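Local coordinates for Non-structural protein 3 (Porcine deltacoronavirus, PDB 6LN0) that probably combines an ADP-ribose-binding macrodomain with a zinc-containing papain-like protease domain involved in processing the viral polyprotein, at residues Leu31-Asn36 with Ile86-Pro91; Ala37-Gly42 with Ala65-Pro70; Pro91-Asp96 with Gly125-Asn130; Ile119-Ala124 with Leu151-Lys156; His133-Phe138 with Gln160-Leu165. All coordinates share one frame; numbering follows the deposited sequence.

Contact 1: residues Leu31-Asn36 with Ile86-Pro91; sequences LVNPAN and ILHVVP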
# COMPACT_ATOMS: atom_id res chain seq x y z
N LEU A 31 24.75 35.57 -3.44
CA LEU A 31 25.47 34.95 -2.34
C LEU A 31 24.94 35.55 -1.05
O LEU A 31 25.03 36.77 -0.86
CB LEU A 31 26.97 35.20 -2.49
CG LEU A 31 27.87 34.70 -1.37
CD1 LEU A 31 27.90 33.18 -1.37
CD2 LEU A 31 29.27 35.27 -1.57
N VAL A 32 24.39 34.71 -0.18
CA VAL A 32 23.84 35.17 1.09
C VAL A 32 24.95 35.25 2.13
O VAL A 32 25.76 34.33 2.27
CB VAL A 32 22.69 34.27 1.59
CG1 VAL A 32 22.13 34.86 2.85
CG2 VAL A 32 21.59 34.14 0.55
N ASN A 33 24.95 36.34 2.89
CA ASN A 33 25.96 36.60 3.92
C ASN A 33 25.28 36.67 5.28
O ASN A 33 24.54 37.63 5.55
CB ASN A 33 26.70 37.91 3.63
CG ASN A 33 27.78 38.24 4.68
OD1 ASN A 33 27.50 38.36 5.88
ND2 ASN A 33 29.01 38.42 4.20
N PRO A 34 25.48 35.70 6.15
CA PRO A 34 24.83 35.73 7.47
C PRO A 34 25.63 36.62 8.42
O PRO A 34 26.74 36.27 8.84
CB PRO A 34 24.85 34.25 7.90
CG PRO A 34 25.27 33.48 6.67
CD PRO A 34 26.17 34.42 5.92
N ALA A 35 25.06 37.77 8.75
CA ALA A 35 25.82 38.91 9.22
C ALA A 35 25.24 39.40 10.53
O ALA A 35 24.17 38.97 10.98
CB ALA A 35 25.81 40.04 8.19
N ASN A 36 25.97 40.32 11.16
CA ASN A 36 25.45 41.07 12.29
C ASN A 36 25.04 42.45 11.81
O ASN A 36 25.40 42.88 10.72
CB ASN A 36 26.48 41.17 13.41
CG ASN A 36 27.74 41.88 12.98
OD1 ASN A 36 27.75 43.11 12.82
ND2 ASN A 36 28.82 41.12 12.77
N ILE A 86 25.55 40.31 -3.26
CA ILE A 86 25.66 39.77 -1.91
C ILE A 86 24.47 40.28 -1.11
O ILE A 86 24.20 41.48 -1.08
CB ILE A 86 26.98 40.18 -1.24
CG1 ILE A 86 28.15 39.47 -1.92
CG2 ILE A 86 26.98 39.86 0.26
CD1 ILE A 86 29.50 40.14 -1.68
N LEU A 87 23.77 39.36 -0.45
CA LEU A 87 22.59 39.70 0.32
C LEU A 87 22.91 39.46 1.79
O LEU A 87 23.44 38.40 2.15
CB LEU A 87 21.40 38.86 -0.15
CG LEU A 87 20.03 38.95 0.51
CD1 LEU A 87 19.57 40.38 0.63
CD2 LEU A 87 19.00 38.10 -0.27
N HIS A 88 22.60 40.43 2.64
CA HIS A 88 22.96 40.39 4.05
C HIS A 88 21.70 40.23 4.87
O HIS A 88 20.77 41.03 4.73
CB HIS A 88 23.69 41.66 4.51
CG HIS A 88 24.92 41.96 3.73
ND1 HIS A 88 24.87 42.45 2.44
CD2 HIS A 88 26.23 41.84 4.04
CE1 HIS A 88 26.11 42.62 2.00
NE2 HIS A 88 26.95 42.25 2.94
N VAL A 89 21.69 39.25 5.78
CA VAL A 89 20.60 39.05 6.71
C VAL A 89 21.14 38.66 8.07
O VAL A 89 22.17 37.98 8.19
CB VAL A 89 19.62 37.98 6.19
CG1 VAL A 89 18.81 38.58 5.08
CG2 VAL A 89 20.41 36.78 5.70
N VAL A 90 20.43 39.08 9.11
CA VAL A 90 20.84 38.88 10.50
C VAL A 90 20.12 37.65 11.07
O VAL A 90 18.93 37.74 11.41
CB VAL A 90 20.55 40.13 11.34
CG1 VAL A 90 21.09 39.97 12.75
CG2 VAL A 90 21.16 41.35 10.67
N PRO A 91 20.79 36.50 11.16
CA PRO A 91 20.14 35.34 11.76
C PRO A 91 19.74 35.64 13.20
O PRO A 91 20.36 36.49 13.87
CB PRO A 91 21.22 34.26 11.70
CG PRO A 91 22.21 34.73 10.68
CD PRO A 91 22.17 36.22 10.74

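Contact 2: residues Ala37-Gly42 with Ala65-Pro70; sequences AQLTNG and APISGP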
# COMPACT_ATOMS: atom_id res chain seq x y z
N ALA A 37 24.25 43.15 12.64
CA ALA A 37 23.74 44.46 12.24
C ALA A 37 24.85 45.45 11.89
O ALA A 37 24.59 46.40 11.13
CB ALA A 37 22.86 45.05 13.34
N GLN A 38 26.07 45.25 12.40
CA GLN A 38 27.19 46.14 12.13
C GLN A 38 28.08 45.66 11.00
O GLN A 38 29.12 46.27 10.75
CB GLN A 38 28.04 46.33 13.39
CG GLN A 38 27.64 47.52 14.22
CD GLN A 38 26.42 47.23 15.06
OE1 GLN A 38 26.08 46.06 15.31
NE2 GLN A 38 25.73 48.29 15.50
N LEU A 39 27.70 44.57 10.32
CA LEU A 39 28.42 44.07 9.14
C LEU A 39 29.93 44.00 9.39
O LEU A 39 30.74 44.10 8.46
CB LEU A 39 28.12 44.91 7.90
CG LEU A 39 26.62 45.13 7.66
CD1 LEU A 39 26.37 46.39 6.84
CD2 LEU A 39 25.98 43.89 7.02
N THR A 40 30.31 43.81 10.64
CA THR A 40 31.72 43.68 10.96
C THR A 40 32.37 42.53 10.21
O THR A 40 33.60 42.50 10.10
CB THR A 40 31.88 43.48 12.48
OG1 THR A 40 31.53 42.13 12.82
CG2 THR A 40 30.96 44.42 13.23
N ASN A 41 31.59 41.59 9.69
CA ASN A 41 32.13 40.37 9.08
C ASN A 41 33.21 39.75 9.97
O ASN A 41 34.31 39.43 9.52
CB ASN A 41 32.65 40.63 7.67
CG ASN A 41 31.54 40.86 6.68
OD1 ASN A 41 30.73 39.97 6.41
ND2 ASN A 41 31.48 42.07 6.14
N GLY A 42 32.87 39.58 11.25
CA GLY A 42 33.75 39.02 12.26
C GLY A 42 34.35 37.67 11.92
O GLY A 42 35.57 37.52 11.87
N ALA A 65 26.73 50.83 7.93
CA ALA A 65 26.86 51.01 9.38
C ALA A 65 25.87 50.08 10.08
O ALA A 65 26.06 48.87 9.92
CB ALA A 65 26.76 52.51 9.70
N PRO A 66 24.85 50.49 10.84
CA PRO A 66 23.94 49.43 11.31
C PRO A 66 22.81 49.21 10.31
O PRO A 66 22.24 50.16 9.77
CB PRO A 66 23.42 49.98 12.64
CG PRO A 66 23.30 51.41 12.40
CD PRO A 66 24.43 51.78 11.45
N ILE A 67 22.49 47.93 10.06
CA ILE A 67 21.39 47.56 9.17
C ILE A 67 20.28 46.93 9.99
O ILE A 67 20.52 46.04 10.82
CB ILE A 67 21.82 46.61 8.04
CG1 ILE A 67 22.40 45.30 8.59
CG2 ILE A 67 22.78 47.31 7.10
CD1 ILE A 67 22.39 44.17 7.56
N SER A 68 19.05 47.37 9.73
CA SER A 68 17.85 46.85 10.38
C SER A 68 17.22 45.69 9.60
O SER A 68 16.86 44.66 10.19
CB SER A 68 16.85 47.99 10.54
OG SER A 68 15.54 47.49 10.42
N GLY A 69 17.06 45.83 8.29
CA GLY A 69 16.55 44.76 7.47
C GLY A 69 17.60 44.29 6.50
O GLY A 69 18.73 44.80 6.49
N PRO A 70 17.25 43.32 5.64
CA PRO A 70 18.23 42.79 4.68
C PRO A 70 18.74 43.88 3.75
O PRO A 70 18.00 44.79 3.38
CB PRO A 70 17.45 41.73 3.90
CG PRO A 70 16.19 41.51 4.69
CD PRO A 70 15.90 42.80 5.39

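Contact 3: residues Pro91-Asp96 with Gly125-Asn130; sequences PPKGSD and GIFGCN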
# COMPACT_ATOMS: atom_id res chain seq x y z
N PRO A 91 20.79 36.50 11.16
CA PRO A 91 20.14 35.34 11.76
C PRO A 91 19.74 35.64 13.20
O PRO A 91 20.36 36.49 13.87
CB PRO A 91 21.22 34.26 11.70
CG PRO A 91 22.21 34.73 10.68
CD PRO A 91 22.17 36.22 10.74
N PRO A 92 18.70 34.99 13.70
CA PRO A 92 18.45 35.03 15.14
C PRO A 92 19.54 34.24 15.85
O PRO A 92 20.13 33.31 15.28
CB PRO A 92 17.08 34.36 15.28
CG PRO A 92 17.09 33.37 14.16
CD PRO A 92 17.79 34.05 13.02
N LYS A 93 19.81 34.61 17.10
CA LYS A 93 20.94 34.00 17.78
C LYS A 93 20.58 32.69 18.51
O LYS A 93 21.35 32.23 19.36
CB LYS A 93 21.59 35.00 18.74
CG LYS A 93 23.11 34.77 18.85
CD LYS A 93 23.81 35.89 19.60
CE LYS A 93 23.00 36.34 20.80
NZ LYS A 93 23.86 36.64 21.97
N GLY A 94 19.43 32.09 18.21
CA GLY A 94 19.20 30.74 18.69
C GLY A 94 19.10 30.57 20.18
O GLY A 94 19.27 29.45 20.68
N SER A 95 18.85 31.64 20.92
CA SER A 95 18.81 31.60 22.37
C SER A 95 17.59 32.34 22.89
O SER A 95 17.64 32.96 23.96
CB SER A 95 20.08 32.20 22.97
OG SER A 95 21.21 31.47 22.53
N ASP A 96 16.48 32.29 22.16
CA ASP A 96 15.38 33.19 22.42
C ASP A 96 14.13 32.65 21.74
O ASP A 96 14.23 31.90 20.75
CB ASP A 96 15.68 34.61 21.90
CG ASP A 96 15.37 34.76 20.42
OD1 ASP A 96 16.18 34.26 19.60
OD2 ASP A 96 14.31 35.34 20.09
N GLY A 125 27.96 28.45 14.44
CA GLY A 125 28.62 29.05 15.58
C GLY A 125 28.12 28.48 16.90
O GLY A 125 27.08 27.83 16.98
N ILE A 126 28.91 28.71 17.95
CA ILE A 126 28.51 28.31 19.30
C ILE A 126 27.40 29.20 19.85
O ILE A 126 26.80 28.88 20.89
CB ILE A 126 29.71 28.31 20.27
CG1 ILE A 126 30.42 29.68 20.32
CG2 ILE A 126 30.67 27.17 19.90
CD1 ILE A 126 29.81 30.74 21.24
N PHE A 127 27.14 30.33 19.20
CA PHE A 127 25.97 31.16 19.47
C PHE A 127 24.81 30.82 18.54
O PHE A 127 23.86 31.61 18.43
CB PHE A 127 26.35 32.63 19.36
CG PHE A 127 26.65 33.27 20.68
CD1 PHE A 127 26.92 32.49 21.79
CD2 PHE A 127 26.66 34.65 20.81
CE1 PHE A 127 27.20 33.08 23.03
CE2 PHE A 127 26.94 35.25 22.04
CZ PHE A 127 27.20 34.46 23.15
N GLY A 128 24.85 29.67 17.89
CA GLY A 128 24.02 29.39 16.74
C GLY A 128 22.67 28.78 17.05
O GLY A 128 22.04 29.06 18.07
N CYS A 129 22.22 27.93 16.13
CA CYS A 129 20.91 27.31 16.21
C CYS A 129 21.04 25.86 15.78
O CYS A 129 21.97 25.48 15.07
CB CYS A 129 19.88 28.02 15.32
SG CYS A 129 19.87 29.83 15.50
N ASN A 130 20.09 25.05 16.24
CA ASN A 130 20.03 23.65 15.84
C ASN A 130 19.96 23.56 14.31
O ASN A 130 19.01 24.08 13.72
CB ASN A 130 18.82 22.99 16.48
CG ASN A 130 18.94 21.49 16.54
OD1 ASN A 130 19.44 20.86 15.61
ND2 ASN A 130 18.49 20.90 17.64

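Contact 4: residues Ile119-Ala124 with Leu151-Lys156; sequences IPILGA and LVTMNK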
# COMPACT_ATOMS: atom_id res chain seq x y z
N ILE A 119 23.59 29.61 -0.12
CA ILE A 119 23.26 29.95 1.25
C ILE A 119 24.08 29.11 2.22
O ILE A 119 23.91 27.88 2.29
CB ILE A 119 21.76 29.80 1.52
CG1 ILE A 119 20.94 30.40 0.38
CG2 ILE A 119 21.37 30.48 2.81
CD1 ILE A 119 19.50 30.70 0.74
N PRO A 120 25.01 29.71 2.96
CA PRO A 120 25.50 29.07 4.19
C PRO A 120 24.33 28.84 5.13
O PRO A 120 23.54 29.75 5.39
CB PRO A 120 26.48 30.11 4.76
CG PRO A 120 26.19 31.40 3.99
CD PRO A 120 25.75 30.94 2.65
N ILE A 121 24.21 27.61 5.64
CA ILE A 121 23.13 27.30 6.57
C ILE A 121 23.18 28.28 7.73
O ILE A 121 24.25 28.54 8.30
CB ILE A 121 23.23 25.85 7.04
CG1 ILE A 121 23.06 24.91 5.85
CG2 ILE A 121 22.20 25.56 8.11
CD1 ILE A 121 23.65 23.57 6.09
N LEU A 122 22.04 28.87 8.05
CA LEU A 122 21.98 29.92 9.06
C LEU A 122 22.08 29.30 10.45
O LEU A 122 21.67 28.16 10.67
CB LEU A 122 20.68 30.73 8.93
CG LEU A 122 20.26 31.29 7.57
CD1 LEU A 122 19.10 32.27 7.74
CD2 LEU A 122 21.43 31.95 6.82
N GLY A 123 22.63 30.07 11.38
CA GLY A 123 22.75 29.59 12.74
C GLY A 123 23.92 28.68 13.01
O GLY A 123 23.81 27.78 13.84
N ALA A 124 25.04 28.87 12.31
CA ALA A 124 26.27 28.23 12.72
C ALA A 124 26.95 29.05 13.82
O ALA A 124 26.56 30.18 14.12
CB ALA A 124 27.20 28.04 11.52
N LEU A 151 22.90 25.21 -0.84
CA LEU A 151 23.27 25.43 0.54
C LEU A 151 24.68 24.93 0.78
O LEU A 151 25.18 24.03 0.08
CB LEU A 151 22.34 24.74 1.53
CG LEU A 151 20.85 24.75 1.28
CD1 LEU A 151 20.59 23.50 0.52
CD2 LEU A 151 20.12 24.73 2.61
N VAL A 152 25.32 25.49 1.79
CA VAL A 152 26.74 25.32 2.03
C VAL A 152 26.94 24.98 3.49
O VAL A 152 26.40 25.67 4.37
CB VAL A 152 27.55 26.58 1.65
CG1 VAL A 152 29.02 26.40 2.03
CG2 VAL A 152 27.39 26.88 0.16
N THR A 153 27.74 23.94 3.76
CA THR A 153 27.80 23.38 5.11
C THR A 153 29.21 23.43 5.71
O THR A 153 29.52 24.35 6.48
CB THR A 153 27.21 21.96 5.08
OG1 THR A 153 27.30 21.35 6.37
CG2 THR A 153 27.85 21.05 3.99
N MET A 154 30.08 22.47 5.35
CA MET A 154 31.33 22.15 6.07
C MET A 154 31.08 21.50 7.43
O MET A 154 31.81 21.74 8.39
CB MET A 154 32.22 23.38 6.23
CG MET A 154 33.08 23.70 5.04
SD MET A 154 34.22 24.97 5.57
CE MET A 154 33.37 25.60 7.03
N ASN A 155 30.06 20.64 7.52
CA ASN A 155 29.84 19.82 8.71
C ASN A 155 29.64 18.34 8.39
O ASN A 155 29.71 17.52 9.31
CB ASN A 155 28.64 20.34 9.53
CG ASN A 155 28.59 19.79 10.96
OD1 ASN A 155 28.29 18.62 11.18
ND2 ASN A 155 28.87 20.65 11.93
N LYS A 156 29.38 17.98 7.13
CA LYS A 156 29.43 16.59 6.67
C LYS A 156 28.44 15.66 7.37
O LYS A 156 28.22 14.53 6.92
CB LYS A 156 30.86 16.05 6.80
CG LYS A 156 31.82 16.51 5.69
CD LYS A 156 33.30 16.48 6.12
CE LYS A 156 33.77 17.81 6.71
NZ LYS A 156 34.73 17.61 7.84

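Contact 5: residues His133-Phe138 with Gln160-Leu165; sequences HSLDAF and QVWDAL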
# COMPACT_ATOMS: atom_id res chain seq x y z
N HIS A 133 16.68 22.56 12.67
CA HIS A 133 15.67 23.61 12.56
C HIS A 133 15.94 24.52 11.38
O HIS A 133 15.02 24.89 10.64
CB HIS A 133 15.59 24.42 13.87
CG HIS A 133 15.41 23.57 15.09
ND1 HIS A 133 15.31 24.11 16.36
CD2 HIS A 133 15.29 22.23 15.23
CE1 HIS A 133 15.16 23.13 17.23
NE2 HIS A 133 15.15 21.98 16.58
N SER A 134 17.22 24.91 11.20
CA SER A 134 17.58 25.73 10.05
C SER A 134 17.24 25.03 8.74
O SER A 134 16.62 25.63 7.86
CB SER A 134 19.06 26.10 10.09
OG SER A 134 19.22 27.36 10.72
N LEU A 135 17.69 23.78 8.58
CA LEU A 135 17.35 23.08 7.35
C LEU A 135 15.84 22.91 7.21
O LEU A 135 15.32 22.86 6.09
CB LEU A 135 18.06 21.73 7.31
CG LEU A 135 19.51 21.81 6.81
CD1 LEU A 135 19.98 20.45 6.36
CD2 LEU A 135 19.68 22.80 5.66
N ASP A 136 15.13 22.85 8.34
CA ASP A 136 13.68 22.69 8.29
C ASP A 136 12.98 24.02 8.01
O ASP A 136 12.05 24.08 7.19
CB ASP A 136 13.17 22.08 9.61
CG ASP A 136 11.66 21.83 9.60
OD1 ASP A 136 11.16 21.14 8.67
OD2 ASP A 136 10.98 22.34 10.53
N ALA A 137 13.42 25.09 8.68
CA ALA A 137 12.92 26.42 8.35
C ALA A 137 13.07 26.69 6.86
O ALA A 137 12.18 27.27 6.23
CB ALA A 137 13.66 27.49 9.16
N PHE A 138 14.17 26.21 6.27
CA PHE A 138 14.45 26.53 4.87
C PHE A 138 13.47 25.83 3.94
O PHE A 138 12.97 26.46 2.99
CB PHE A 138 15.89 26.15 4.53
CG PHE A 138 16.14 25.99 3.07
CD1 PHE A 138 16.25 27.09 2.24
CD2 PHE A 138 16.28 24.73 2.52
CE1 PHE A 138 16.49 26.94 0.88
CE2 PHE A 138 16.51 24.56 1.17
CZ PHE A 138 16.62 25.67 0.34
N GLN A 160 23.09 14.27 6.02
CA GLN A 160 22.09 13.35 6.56
C GLN A 160 20.89 14.10 7.12
O GLN A 160 19.74 13.76 6.81
CB GLN A 160 22.69 12.45 7.65
CG GLN A 160 23.51 11.30 7.11
CD GLN A 160 24.93 11.36 7.61
OE1 GLN A 160 25.18 11.48 8.82
NE2 GLN A 160 25.89 11.28 6.70
N VAL A 161 21.14 15.09 7.98
CA VAL A 161 20.05 15.89 8.54
C VAL A 161 19.16 16.40 7.42
O VAL A 161 17.93 16.46 7.56
CB VAL A 161 20.62 17.05 9.39
CG1 VAL A 161 19.52 17.94 9.91
CG2 VAL A 161 21.45 16.49 10.53
N TRP A 162 19.76 16.71 6.27
CA TRP A 162 18.97 17.14 5.11
C TRP A 162 18.18 15.97 4.54
O TRP A 162 16.96 16.08 4.34
CB TRP A 162 19.89 17.74 4.04
CG TRP A 162 19.20 18.20 2.78
CD1 TRP A 162 19.46 17.79 1.51
CD2 TRP A 162 18.15 19.17 2.68
NE1 TRP A 162 18.63 18.43 0.62
CE2 TRP A 162 17.81 19.28 1.32
CE3 TRP A 162 17.45 19.93 3.62
CZ2 TRP A 162 16.80 20.13 0.87
CZ3 TRP A 162 16.45 20.79 3.17
CH2 TRP A 162 16.14 20.88 1.81
N ASP A 163 18.85 14.85 4.29
CA ASP A 163 18.19 13.69 3.70
C ASP A 163 17.02 13.20 4.56
O ASP A 163 15.97 12.82 4.03
CB ASP A 163 19.21 12.58 3.49
CG ASP A 163 18.76 11.56 2.48
OD1 ASP A 163 17.72 11.79 1.83
OD2 ASP A 163 19.44 10.52 2.34
N ALA A 164 17.18 13.21 5.89
CA ALA A 164 16.10 12.76 6.77
C ALA A 164 14.89 13.69 6.69
O ALA A 164 13.75 13.23 6.60
CB ALA A 164 16.61 12.67 8.21
N LEU A 165 15.13 15.01 6.71
CA LEU A 165 14.05 15.98 6.69
C LEU A 165 13.23 15.93 5.41
O LEU A 165 12.13 16.49 5.39
CB LEU A 165 14.63 17.39 6.87
CG LEU A 165 14.78 17.81 8.33
CD1 LEU A 165 15.66 19.05 8.44
CD2 LEU A 165 13.42 18.06 8.95

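Contact 1: residues Leu31-Asn36 with Ile86-Pro91
Two parallel strands place Leu31, Asn33, Ile86 and His88 on one face of the sheet and Val32, Pro34, Leu87 and Val89 on the other. On the first face the Asn33 amide and the His88 ring are the polar pair. Asn33 holds CG anti to its backbone N (chi1 -180°), and the two planes lie 30° apart as they cross obliquely, with Asn33 CG 4.0 Å from His88 CD2. They touch without bonding each other: Asn33 ND2 bonds to Asn41 OD1, while His88 uses ND1 for Leu71 O and NE2 for the Tyr57 hydroxyl, so both ring nitrogens are engaged in a buried place. The remaining touches run diagonally between the strands. The Ile86 CG2 branch rests 3.9 Å from Asn33 CB, and helix 44-53 covers this face.

On the other face Val32 and Val89 cross obliquely, CG1 of Val32 3.8 Å from CG2 of Val89, and both pack on Ile110 of helix 99-110. Farther along, Pro34 CB meets Pro91 CG at 3.9 Å.

Four backbone bonds fix this register. Leu87 lies astride the first two, its N reaching Leu31 O at 2.9 Å and its O taking Asn33 N at 2.7 Å, nearly along the C=O axis. Asn33 O and Ala35 N then grip Val89. Pro34 suits its position because its nitrogen faces away from this ladder. Such a pair of central parallel strands, the first running out through a Val-Asn-Pro-Ala-Asn sequence, is characteristic of the macrodomain fold, whose ADP-ribose cleft in relatives lies at the C-terminal ends of these strands.

Contact 2: residues Ala37-Gly42 with Ala65-Pro70
Ala65 breaks from helix 55-64 with a positive phi of 76°, unusual for a residue with a CB, which turns its carbonyl towards the loop 37-42. Ala65 O ends 3.1 Å from Ala37 O, a meeting of two acceptors and not a bond. Pro66 follows with no N-H to offer; instead its CA approaches Ala37 O at 3.1 Å in a CH...O contact, while its ring is brushed at CB by NE2 of the bent Gln38 side chain. Ile67 does the real fastening. Its N lies 2.8 Å from Ala37 O, in the carbonyl plane and on a lone pair, so the bond is well aimed. In macrodomains the connection that holds Ala37-Gly42, from the strand to a helix through a glycine-rich turn, borders the ADP-ribose cleft, and this bond tethers it to the loop entering strand 71-74. The Ile67 side chain has CG1 in the crowded position between backbone N and carbonyl carbon (chi1 60°). Leu39 crosses it at about a right angle, branch against branch: CD1 of Leu39 lies 3.7 Å from CG2 of Ile67, and CD2 of Leu39 lies 3.6 Å from CD1 of Ile67. Leu39 also touches Cys61 and Val64. Pro70 ends the segment packed on Leu87 and Val89.

Contact 3: residues Pro91-Asp96 with Gly125-Asn130
Pro92 presents its carbonyl to the thiol of Cys129, with Pro92 O 3.5 Å from Cys129 SG, a touch with no bond assigned. Lys93 then lays its chain alongside Phe127, the two side chains pointing the same way. Lys93 CD lies 3.3 Å from Phe127 CD2, and bends at chi3 (41°) and chi4 turn the end of the chain so that NZ comes to 3.4 Å from Phe127 CE2; CD meets the ring obliquely. A long flexible chain suits this exposed site, since its methylenes can run alongside the aromatic side chain. The backbone is less comfortable: Lys93 O and Phe127 O, both acceptors, stand 2.7 Å apart. Their repulsion is probably eased by Ser95 OG, which donates to Lys93 O from above the carbonyl plane. Gly94 fits where a CB would strike Gly128 O and Cys129 SG; with positive phi, its CA nestles 3.4 Å from each of Gly128 O and Cys129 SG. In the other segment Gly125-Gly128 forms a type I turn that carries Phe127. As for surroundings, Pro92 and Cys129 both lean on Val99 of helix 99-110, the Cys129 backbone bonds to Gly123 beyond strand 117-120, and Asn130 N-caps helix 131-141, its OD1 taking Val132 N.

Contact 4: residues Ile119-Ala124 with Leu151-Lys156
Strands 117-120 and 146-152 run parallel, and two backbone bonds join their ends. Val152 N reaches Ile119 O at 2.8 Å, bent to 134° at the hydrogen and with the donor above the carbonyl plane. Ile121 N meets Val152 O at 3.2 Å, straighter and in the plane. Pro120, which has no N-H, lies between them and brings its CA to 3.5 Å from Val152 O, so that one carbonyl receives both approaches. The two strands belong to a beta-alpha-beta crossover completed by helix 131-141, part of the central sheet of the macrodomain. Leu151 packs against Leu135 and Phe138 of that helix. Its CD2 comes within 4.4 Å of CG1 of Ile121, a loose apolar touch. Ile121 holds CG1 anti to its carbonyl carbon (chi1 -63°), which sends the longer branch across to the other strand: CD1 of Ile121 lies 4.0 Å from CB of Thr153, the two side chains side by side and pointing the same way. On the sheet face away from Leu151 the beta-branched Val152 packs on Leu21 and Ile24. Thr153 turns OG1 anti to its backbone N, where it bonds to His158 ND1 and takes a weak bond from Asn155 N at 3.1 Å.

Contact 5: residues His133-Phe138 with Gln160-Leu165
Asp136 OD2 is the best-held polar atom, and one partner grips it: a salt bridge to Lys140 NZ, one turn farther along the same helix. The other oxygen, OD1, makes a long, weak ion pair with Arg139. With CG anti to the backbone N (chi1 -177°), OD1 also comes against a methyl of Leu165, lying 3.8 Å from Leu165 CD2. The charge thus stays at the margin of a greasy seam.

The seam itself is carried by Leu135, Phe138, Trp162 and Leu165, where the axes of the helical segments 133-138 and 160-165 come within 9.8 Å at an angle of 45°. Leu135, pointing at the other helix, is central to it. The Leu135 and Trp162 side chains cross at about a right angle, with Leu135 CD1 3.6 Å from Trp162 CB, while Leu135 CB stands 3.8 Å from Leu165 CD1. Trp162 holds CG anti to the backbone N, so that the six-membered ring slides beside Leu135 and on to Phe138. Leu135 O meets the indole edge in its plane, 3.8 Å from Trp162 CZ3. The two aromatic rings form an oblique pair, planes 48° apart and centroids 5.9 Å apart, with Trp162 CZ3 at the Phe138 edge, in the plane of that ring, and Phe138 CE2 3.8 Å from Trp162 CH2. Val14 and Leu16 of strand 10-17 also touch the indole, and Leu151 touches Phe138.

No hydrogen bond crosses between the segments. The join therefore rests on burial and van der Waals contact of large apolar side chains, and the charge of Asp136 is paired within its own helix, through Lys140.

In the fold
From the N terminus, contact 1 comes first, drawing strand 29-34 beside strand 83-89 and closing a loop of 49 residues. Contact 2 lies wholly within that loop, closing a smaller one over helices 44-53 and 55-64; contact 1 touches it through Asn33 and Asn41. Contact 3 starts where contact 1 ends, sharing Pro91, and closes a loop over helix 99-110 and strand 117-120. Contact 4 crosses contact 3 in the chain, meeting it through Gly123 and Cys129; it closes over helix 131-141 and carries the sheet on from strand 29-34. Contact 5 crosses contact 4 in turn, closing over strand 146-152 and laying helices 131-141 and 158-165 over the sheet beside strands 146-152 and 10-17.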